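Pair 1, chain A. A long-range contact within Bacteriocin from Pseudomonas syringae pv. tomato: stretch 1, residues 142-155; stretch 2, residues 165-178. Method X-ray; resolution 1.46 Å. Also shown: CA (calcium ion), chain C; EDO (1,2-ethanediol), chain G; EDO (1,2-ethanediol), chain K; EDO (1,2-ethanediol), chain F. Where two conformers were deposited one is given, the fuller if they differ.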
# COMPACT_ATOMS: atom_id res chain seq x y z
N GLY A 142 -7.48 21.40 33.17
CA GLY A 142 -7.65 19.99 33.49
C GLY A 142 -7.77 19.18 32.21
O GLY A 142 -7.27 19.57 31.15
N THR A 143 -8.48 18.06 32.32
CA THR A 143 -8.64 17.10 31.26
C THR A 143 -9.90 17.33 30.45
O THR A 143 -10.94 17.64 31.01
CB THR A 143 -8.66 15.67 31.82
OG1 THR A 143 -7.32 15.30 32.18
CG2 THR A 143 -9.20 14.66 30.78
N SER A 144 -9.78 17.14 29.13
CA SER A 144 -10.94 17.09 28.25
C SER A 144 -10.66 16.21 27.05
O SER A 144 -9.52 15.88 26.78
CB SER A 144 -11.37 18.48 27.75
OG SER A 144 -10.30 19.13 27.10
N SER A 145 -11.68 15.93 26.28
CA SER A 145 -11.60 14.95 25.23
C SER A 145 -11.52 15.59 23.83
O SER A 145 -12.06 16.71 23.60
CB SER A 145 -12.83 14.06 25.38
OG SER A 145 -13.93 14.67 24.75
N LEU A 146 -10.88 14.87 22.91
CA LEU A 146 -10.76 15.32 21.49
C LEU A 146 -11.07 14.09 20.62
O LEU A 146 -10.52 13.02 20.85
CB LEU A 146 -9.33 15.71 21.20
CG LEU A 146 -9.00 16.13 19.76
CD1 LEU A 146 -9.53 17.53 19.64
CD2 LEU A 146 -7.54 16.12 19.46
N ASP A 147 -11.86 14.26 19.57
CA ASP A 147 -12.12 13.17 18.66
C ASP A 147 -12.50 13.81 17.36
O ASP A 147 -13.68 14.11 17.16
CB ASP A 147 -13.19 12.23 19.26
CG ASP A 147 -13.26 10.85 18.62
OD1 ASP A 147 -12.58 10.66 17.58
OD2 ASP A 147 -13.97 9.90 19.17
N VAL A 148 -11.56 14.00 16.45
CA VAL A 148 -11.86 14.66 15.22
C VAL A 148 -11.20 13.95 14.05
O VAL A 148 -10.25 13.18 14.23
CB VAL A 148 -11.39 16.12 15.28
CG1 VAL A 148 -12.10 16.84 16.42
CG2 VAL A 148 -9.87 16.17 15.45
N ASN A 149 -11.71 14.20 12.87
CA ASN A 149 -11.20 13.54 11.68
C ASN A 149 -10.68 14.59 10.69
O ASN A 149 -11.07 15.77 10.74
CB ASN A 149 -12.32 12.81 11.00
CG ASN A 149 -13.14 11.95 11.92
OD1 ASN A 149 -14.47 12.12 11.99
ND2 ASN A 149 -12.50 11.14 12.67
N PHE A 150 -9.70 14.17 9.91
CA PHE A 150 -9.05 15.06 8.93
C PHE A 150 -8.53 14.32 7.70
O PHE A 150 -8.06 13.17 7.83
CB PHE A 150 -7.95 15.92 9.57
CG PHE A 150 -6.83 15.13 10.18
CD1 PHE A 150 -5.62 14.93 9.53
CD2 PHE A 150 -7.01 14.60 11.43
CE1 PHE A 150 -4.61 14.20 10.17
CE2 PHE A 150 -6.02 13.87 12.06
CZ PHE A 150 -4.82 13.66 11.42
N ALA A 151 -8.58 14.99 6.54
CA ALA A 151 -8.00 14.45 5.33
C ALA A 151 -6.51 14.53 5.42
O ALA A 151 -5.96 15.50 5.98
CB ALA A 151 -8.49 15.22 4.09
N TYR A 152 -5.85 13.56 4.81
CA TYR A 152 -4.42 13.52 4.84
C TYR A 152 -3.87 12.98 3.53
O TYR A 152 -4.23 11.92 3.10
CB TYR A 152 -3.94 12.62 5.98
CG TYR A 152 -2.48 12.79 6.38
CD1 TYR A 152 -2.07 13.89 7.14
CD2 TYR A 152 -1.53 11.86 6.00
CE1 TYR A 152 -0.74 14.03 7.51
CE2 TYR A 152 -0.22 11.99 6.38
CZ TYR A 152 0.16 13.10 7.11
OH TYR A 152 1.44 13.26 7.52
N ASP A 153 -2.92 13.73 2.97
CA ASP A 153 -2.24 13.33 1.74
C ASP A 153 -1.05 12.49 2.18
O ASP A 153 -0.01 12.97 2.70
CB ASP A 153 -1.83 14.57 0.97
CG ASP A 153 -1.15 14.27 -0.36
OD1 ASP A 153 -0.54 13.19 -0.51
OD2 ASP A 153 -1.29 15.11 -1.26
N VAL A 154 -1.17 11.20 1.93
CA VAL A 154 -0.23 10.26 2.40
C VAL A 154 1.17 10.53 1.80
O VAL A 154 2.21 10.16 2.33
CB VAL A 154 -0.78 8.87 2.01
CG1 VAL A 154 0.23 7.89 2.24
CG2 VAL A 154 -2.04 8.59 2.78
N GLY A 155 1.15 11.21 0.64
CA GLY A 155 2.36 11.63 0.03
C GLY A 155 3.18 12.60 0.84
O GLY A 155 4.35 12.70 0.57
N LEU A 165 -3.01 4.62 -1.85
CA LEU A 165 -4.10 5.24 -1.06
C LEU A 165 -4.55 6.64 -1.50
O LEU A 165 -5.67 7.07 -1.21
CB LEU A 165 -3.61 5.39 0.39
CG LEU A 165 -3.40 4.03 1.11
CD1 LEU A 165 -2.82 4.28 2.49
CD2 LEU A 165 -4.70 3.20 1.14
N GLY A 166 -3.63 7.41 -2.10
CA GLY A 166 -3.94 8.79 -2.39
C GLY A 166 -4.16 9.58 -1.09
O GLY A 166 -3.31 9.58 -0.18
N ASN A 167 -5.29 10.29 -0.99
CA ASN A 167 -5.69 10.88 0.27
C ASN A 167 -6.47 9.86 1.08
O ASN A 167 -7.08 9.01 0.51
CB ASN A 167 -6.57 12.10 0.05
CG ASN A 167 -5.86 13.19 -0.71
OD1 ASN A 167 -4.63 13.42 -0.52
ND2 ASN A 167 -6.58 13.86 -1.59
N ILE A 168 -6.35 9.94 2.38
CA ILE A 168 -7.15 9.14 3.26
C ILE A 168 -7.72 10.06 4.32
O ILE A 168 -7.40 11.24 4.38
CB ILE A 168 -6.29 8.03 3.89
CG1 ILE A 168 -5.13 8.51 4.74
CG2 ILE A 168 -5.80 7.02 2.87
CD1 ILE A 168 -4.35 7.44 5.47
N THR A 169 -8.54 9.52 5.17
CA THR A 169 -9.08 10.28 6.31
C THR A 169 -8.53 9.58 7.55
O THR A 169 -8.63 8.37 7.72
CB THR A 169 -10.57 10.33 6.26
OG1 THR A 169 -11.09 10.82 4.99
CG2 THR A 169 -11.18 11.16 7.46
N LEU A 170 -8.00 10.42 8.41
CA LEU A 170 -7.50 10.02 9.71
C LEU A 170 -8.39 10.51 10.82
O LEU A 170 -9.18 11.49 10.66
CB LEU A 170 -6.09 10.54 9.93
CG LEU A 170 -5.06 10.01 8.93
CD1 LEU A 170 -3.66 10.57 9.20
CD2 LEU A 170 -4.97 8.50 9.00
N ARG A 171 -8.32 9.78 11.94
CA ARG A 171 -9.00 10.16 13.15
C ARG A 171 -8.01 10.35 14.28
O ARG A 171 -7.16 9.50 14.48
CB ARG A 171 -9.99 9.07 13.57
CG ARG A 171 -10.70 9.29 14.89
CD ARG A 171 -11.62 8.13 15.10
NE ARG A 171 -12.34 8.21 16.34
CZ ARG A 171 -12.95 7.16 16.91
NH1 ARG A 171 -12.77 5.93 16.40
NH2 ARG A 171 -13.62 7.32 18.05
N LEU A 172 -8.08 11.48 14.98
CA LEU A 172 -7.25 11.77 16.14
C LEU A 172 -8.17 11.73 17.34
O LEU A 172 -9.13 12.53 17.43
CB LEU A 172 -6.60 13.16 16.03
CG LEU A 172 -5.61 13.52 17.15
CD1 LEU A 172 -4.36 12.62 17.26
CD2 LEU A 172 -5.24 15.02 16.98
N VAL A 173 -7.88 10.83 18.29
CA VAL A 173 -8.78 10.62 19.39
C VAL A 173 -7.94 10.46 20.68
O VAL A 173 -6.95 9.70 20.72
CB VAL A 173 -9.72 9.39 19.14
CG1 VAL A 173 -8.94 8.14 18.73
CG2 VAL A 173 -10.54 9.11 20.38
N GLY A 174 -8.33 11.22 21.70
CA GLY A 174 -7.67 11.17 22.97
C GLY A 174 -8.12 12.27 23.88
O GLY A 174 -9.24 12.78 23.80
N THR A 175 -7.22 12.60 24.82
CA THR A 175 -7.52 13.58 25.85
C THR A 175 -6.45 14.67 25.84
O THR A 175 -5.24 14.44 25.50
CB THR A 175 -7.66 12.87 27.25
OG1 THR A 175 -6.44 12.23 27.60
CG2 THR A 175 -8.81 11.80 27.27
N ILE A 176 -6.89 15.85 26.24
CA ILE A 176 -6.05 17.01 26.36
C ILE A 176 -6.03 17.41 27.82
O ILE A 176 -7.08 17.49 28.44
CB ILE A 176 -6.63 18.16 25.56
CG1 ILE A 176 -6.64 17.82 24.08
CG2 ILE A 176 -5.90 19.47 25.86
CD1 ILE A 176 -7.52 18.73 23.30
N ASP A 177 -4.82 17.64 28.35
CA ASP A 177 -4.61 18.11 29.71
C ASP A 177 -4.10 19.52 29.51
O ASP A 177 -3.11 19.72 28.81
CB ASP A 177 -3.53 17.30 30.47
CG ASP A 177 -3.33 17.82 31.90
OD1 ASP A 177 -4.34 18.18 32.54
OD2 ASP A 177 -2.19 17.89 32.37
N LYS A 178 -4.78 20.48 30.13
CA LYS A 178 -4.39 21.88 30.00
C LYS A 178 -4.26 22.54 31.39
O LYS A 178 -5.02 22.23 32.29
CB LYS A 178 -5.43 22.64 29.18
CG LYS A 178 -5.01 24.07 28.87
CD LYS A 178 -6.05 24.84 28.07
CE LYS A 178 -7.46 24.46 28.49
NZ LYS A 178 -8.52 25.42 28.01
CA CA C . -7.87 7.42 -1.08
C1 EDO G . -15.90 16.11 19.86
O1 EDO G . -15.81 14.81 20.47
C2 EDO G . -14.71 16.55 19.04
O2 EDO G . -13.53 16.60 19.79
C1 EDO K . -0.78 17.15 5.59
O1 EDO K . -1.93 17.81 6.13
C2 EDO K . -1.26 16.13 4.54
O2 EDO K . -2.46 16.43 3.93
C1 EDO F . -14.63 3.38 17.61
O1 EDO F . -15.45 2.17 17.33
C2 EDO F . -15.55 4.31 18.36
O2 EDO F . -15.05 5.08 19.46
O HOH W 1 -7.44 9.18 -2.77
O HOH W 2 -7.66 6.30 -2.75

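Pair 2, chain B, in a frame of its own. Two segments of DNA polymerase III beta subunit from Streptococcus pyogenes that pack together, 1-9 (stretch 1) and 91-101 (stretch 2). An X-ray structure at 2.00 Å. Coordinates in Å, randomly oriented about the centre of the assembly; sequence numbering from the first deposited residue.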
# COMPACT_ATOMS: atom_id res chain seq x y z
N MET B 1 -19.97 -14.03 33.64
CA MET B 1 -19.02 -13.34 32.72
C MET B 1 -18.80 -14.14 31.44
O MET B 1 -19.10 -15.34 31.39
CB MET B 1 -17.69 -13.11 33.42
CG MET B 1 -17.82 -12.27 34.68
SD MET B 1 -16.23 -11.98 35.43
CE MET B 1 -16.00 -13.54 36.28
N ILE B 2 -18.28 -13.47 30.42
CA ILE B 2 -18.03 -14.08 29.12
C ILE B 2 -17.13 -15.30 29.15
O ILE B 2 -16.17 -15.36 29.91
CB ILE B 2 -17.37 -13.07 28.14
CG1 ILE B 2 -18.33 -11.94 27.81
CG2 ILE B 2 -16.94 -13.79 26.85
CD1 ILE B 2 -17.72 -10.83 26.96
N GLN B 3 -17.46 -16.27 28.31
CA GLN B 3 -16.67 -17.48 28.16
C GLN B 3 -17.07 -18.24 26.92
O GLN B 3 -18.18 -18.79 26.84
CB GLN B 3 -16.80 -18.40 29.37
CG GLN B 3 -16.13 -19.75 29.13
CD GLN B 3 -15.08 -20.09 30.18
OE1 GLN B 3 -15.38 -20.13 31.37
NE2 GLN B 3 -13.85 -20.32 29.74
N PHE B 4 -16.18 -18.28 25.94
CA PHE B 4 -16.44 -19.01 24.71
C PHE B 4 -15.13 -19.36 24.02
O PHE B 4 -14.10 -18.73 24.27
CB PHE B 4 -17.36 -18.19 23.78
CG PHE B 4 -16.71 -16.96 23.16
CD1 PHE B 4 -16.76 -15.73 23.80
CD2 PHE B 4 -16.08 -17.04 21.92
CE1 PHE B 4 -16.20 -14.59 23.21
CE2 PHE B 4 -15.52 -15.91 21.34
CZ PHE B 4 -15.58 -14.68 21.98
N SER B 5 -15.18 -20.38 23.17
CA SER B 5 -14.04 -20.83 22.40
C SER B 5 -14.45 -20.67 20.96
O SER B 5 -15.59 -20.95 20.60
CB SER B 5 -13.74 -22.31 22.69
OG SER B 5 -13.34 -22.48 24.04
N ILE B 6 -13.53 -20.24 20.11
CA ILE B 6 -13.88 -20.02 18.73
C ILE B 6 -12.72 -20.33 17.82
O ILE B 6 -11.56 -20.32 18.24
CB ILE B 6 -14.31 -18.55 18.52
CG1 ILE B 6 -14.92 -18.35 17.13
CG2 ILE B 6 -13.11 -17.62 18.67
CD1 ILE B 6 -15.59 -17.00 16.96
N ASN B 7 -13.04 -20.62 16.56
CA ASN B 7 -12.04 -20.90 15.55
C ASN B 7 -11.39 -19.54 15.22
O ASN B 7 -12.10 -18.57 14.97
CB ASN B 7 -12.72 -21.49 14.31
CG ASN B 7 -11.79 -21.63 13.13
OD1 ASN B 7 -11.42 -20.65 12.50
ND2 ASN B 7 -11.39 -22.87 12.83
N ARG B 8 -10.06 -19.49 15.22
CA ARG B 8 -9.31 -18.25 14.96
C ARG B 8 -9.62 -17.61 13.61
O ARG B 8 -9.89 -16.41 13.52
CB ARG B 8 -7.80 -18.53 15.08
CG ARG B 8 -6.90 -17.29 15.05
CD ARG B 8 -5.41 -17.70 14.99
NE ARG B 8 -5.19 -18.59 13.84
CZ ARG B 8 -4.10 -19.32 13.63
NH1 ARG B 8 -3.08 -19.29 14.49
NH2 ARG B 8 -4.04 -20.11 12.56
N THR B 9 -9.56 -18.40 12.55
CA THR B 9 -9.83 -17.88 11.21
C THR B 9 -11.24 -17.30 11.11
O THR B 9 -11.44 -16.24 10.53
CB THR B 9 -9.62 -18.98 10.15
OG1 THR B 9 -8.21 -19.15 9.93
CG2 THR B 9 -10.28 -18.60 8.84
N ASP B 91 -2.51 -21.02 17.97
CA ASP B 91 -3.39 -22.13 17.61
C ASP B 91 -4.68 -21.82 16.86
O ASP B 91 -5.19 -20.70 16.88
CB ASP B 91 -3.73 -22.95 18.85
CG ASP B 91 -2.71 -24.04 19.12
OD1 ASP B 91 -1.49 -23.74 19.17
OD2 ASP B 91 -3.12 -25.21 19.29
N ILE B 92 -5.20 -22.85 16.20
CA ILE B 92 -6.41 -22.76 15.41
C ILE B 92 -7.62 -22.31 16.22
O ILE B 92 -8.52 -21.68 15.68
CB ILE B 92 -6.74 -24.12 14.75
CG1 ILE B 92 -5.54 -24.59 13.92
CG2 ILE B 92 -7.96 -23.99 13.85
CD1 ILE B 92 -5.72 -25.95 13.26
N SER B 93 -7.63 -22.63 17.51
CA SER B 93 -8.75 -22.23 18.35
C SER B 93 -8.35 -21.35 19.52
O SER B 93 -7.28 -21.50 20.11
CB SER B 93 -9.51 -23.46 18.87
OG SER B 93 -8.63 -24.39 19.48
N ILE B 94 -9.24 -20.42 19.85
CA ILE B 94 -9.01 -19.47 20.92
C ILE B 94 -10.09 -19.55 21.98
O ILE B 94 -11.28 -19.64 21.66
CB ILE B 94 -8.98 -18.04 20.37
CG1 ILE B 94 -7.87 -17.91 19.33
CG2 ILE B 94 -8.76 -17.05 21.50
CD1 ILE B 94 -7.81 -16.56 18.67
N ASN B 95 -9.66 -19.53 23.23
CA ASN B 95 -10.59 -19.56 24.34
C ASN B 95 -10.59 -18.15 24.91
O ASN B 95 -9.53 -17.57 25.14
CB ASN B 95 -10.12 -20.55 25.40
CG ASN B 95 -11.18 -20.82 26.45
OD1 ASN B 95 -11.39 -20.03 27.36
ND2 ASN B 95 -11.87 -21.95 26.32
N VAL B 96 -11.78 -17.60 25.10
CA VAL B 96 -11.95 -16.24 25.62
C VAL B 96 -12.66 -16.30 26.95
O VAL B 96 -13.80 -16.75 27.01
CB VAL B 96 -12.78 -15.39 24.65
CG1 VAL B 96 -12.83 -13.95 25.14
CG2 VAL B 96 -12.19 -15.47 23.25
N LYS B 97 -11.99 -15.86 28.01
CA LYS B 97 -12.59 -15.90 29.33
C LYS B 97 -12.46 -14.57 30.05
O LYS B 97 -11.36 -14.09 30.30
CB LYS B 97 -11.94 -17.01 30.17
CG LYS B 97 -12.61 -17.27 31.51
CD LYS B 97 -12.00 -18.50 32.20
CE LYS B 97 -12.85 -18.99 33.36
NZ LYS B 97 -12.52 -20.40 33.72
N GLU B 98 -13.60 -13.97 30.38
CA GLU B 98 -13.59 -12.71 31.09
C GLU B 98 -13.38 -12.97 32.57
O GLU B 98 -13.89 -13.94 33.12
CB GLU B 98 -14.92 -11.96 30.89
CG GLU B 98 -15.18 -10.85 31.91
CD GLU B 98 -16.51 -10.13 31.68
OE1 GLU B 98 -17.42 -10.73 31.07
OE2 GLU B 98 -16.65 -8.97 32.13
N ILE B 99 -12.60 -12.10 33.21
CA ILE B 99 -12.35 -12.22 34.64
C ILE B 99 -12.71 -10.87 35.23
O ILE B 99 -13.26 -10.02 34.53
CB ILE B 99 -10.88 -12.57 34.96
CG1 ILE B 99 -9.93 -11.52 34.37
CG2 ILE B 99 -10.55 -13.94 34.38
CD1 ILE B 99 -8.46 -11.75 34.73
N GLU B 100 -12.41 -10.67 36.51
CA GLU B 100 -12.74 -9.42 37.19
C GLU B 100 -12.17 -8.16 36.58
O GLU B 100 -11.12 -8.19 35.93
CB GLU B 100 -12.30 -9.49 38.66
CG GLU B 100 -10.80 -9.70 38.84
CD GLU B 100 -10.36 -9.56 40.28
OE1 GLU B 100 -10.87 -10.31 41.14
OE2 GLU B 100 -9.50 -8.68 40.56
N GLN B 101 -12.87 -7.06 36.80
CA GLN B 101 -12.47 -5.74 36.33
C GLN B 101 -12.40 -5.60 34.81
O GLN B 101 -11.48 -4.97 34.29
CB GLN B 101 -11.13 -5.37 36.96
CG GLN B 101 -11.12 -5.52 38.47
CD GLN B 101 -9.74 -5.34 39.07
OE1 GLN B 101 -8.77 -5.94 38.61
NE2 GLN B 101 -9.66 -4.52 40.12

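Both pairs are two neighbouring strands of an antiparallel sheet, and the central 14 residues superpose with an RMSD of 0.6 Å on N, CA and C. The strand directions differ by 151° in pair 1 and 162° in pair 2. The rule they share is alternation: wide, hydrogen-bonded pairs send their side chains to one face, narrow pairs to the other. In pair 1 the buried face carries Leu146(A), Phe150(A), Leu170(A) and Leu172(A); in pair 2 it carries Phe4(B), Ile6(B), Ile94(B) and Val96(B).

The two central rungs of the backbone ladder match bond for bond. Val148(A) with Leu172(A) falls on Phe4(B) with Val96(B): Val148(A) N to Leu172(A) O is 3.0 Å and Leu172(A) N to Val148(A) O is 2.9 Å, against 3.0 Å from Phe4(B) N to Val96(B) O and 2.7 Å from Val96(B) N to Phe4(B) O. Such bonds use no side-chain atoms, so the ladder holds while the residues change.

At this rung the aromatic ring belongs to pair 2. The p rotamer of Phe4(B) brings its ring over to the other strand, where Val96(B) CB lies 4.0 Å from the centroid of the Phe4(B) ring, over its face. Val148(A) has no ring to lay there; its CG2 is 4.5 Å from Leu172(A) CB.

One rung along, the roles reverse. Phe150(A), also p, reaches across so that Leu170(A) CB sits 4.0 Å from the centroid of the Phe150(A) ring, again over a face, while Leu172(A) CB meets the ring edge 4.1 Å from Phe150(A) CE2. The matched Ile6(B) is t and its end leads away, leaving Ile6(B) CG2 4.5 Å from Ile94(B) CB. Each pair thus lays a p phenylalanine over its cross-strand aliphatic partner, but on successive rungs.

Leu146(A) and Ile2(B) match closely, with side-chain centres 1.2 Å apart, and both meet the residue at the Leu172(A)/Val96(B) position. Leu146(A) CD2 touches Leu172(A) CD2 at 3.6 Å, whereas Ile2(B) CG2 stays 4.5 Å from Val96(B) CG1. Across from them, Gly174(A) gives its carbonyl to Leu146(A) N, with Gly174(A) O 2.8 Å away. At the matched Glu98(B) the acceptor is instead a carboxylate, Glu98(B) OE1, 2.9 Å from Ile2(B) N: a side chain takes over one of the rung's two bonds, while the backbone bond from Glu98(B) N to Ile2(B) O, 3.0 Å, remains.

Beside Leu170(A) and Ile94(B) stand Tyr152(A) and Arg8(B), whose backbones match but whose side chains diverge. Leu170(A) CD1 packs 3.8 Å from Tyr152(A) CG; Arg8(B) offers its aliphatic stem, with Arg8(B) CG 3.8 Å from Ile94(B) CD1. Both residues keep the ladder bond, 2.8 Å from Tyr152(A) N to Ile168(A) O and 2.7 Å from Arg8(B) N to Ile92(B) O, although Arg8(B) already begins a helix.

In both pairs the central backbone rungs and the alternation are kept, while the phenylalanine ring sits on different, successive rungs.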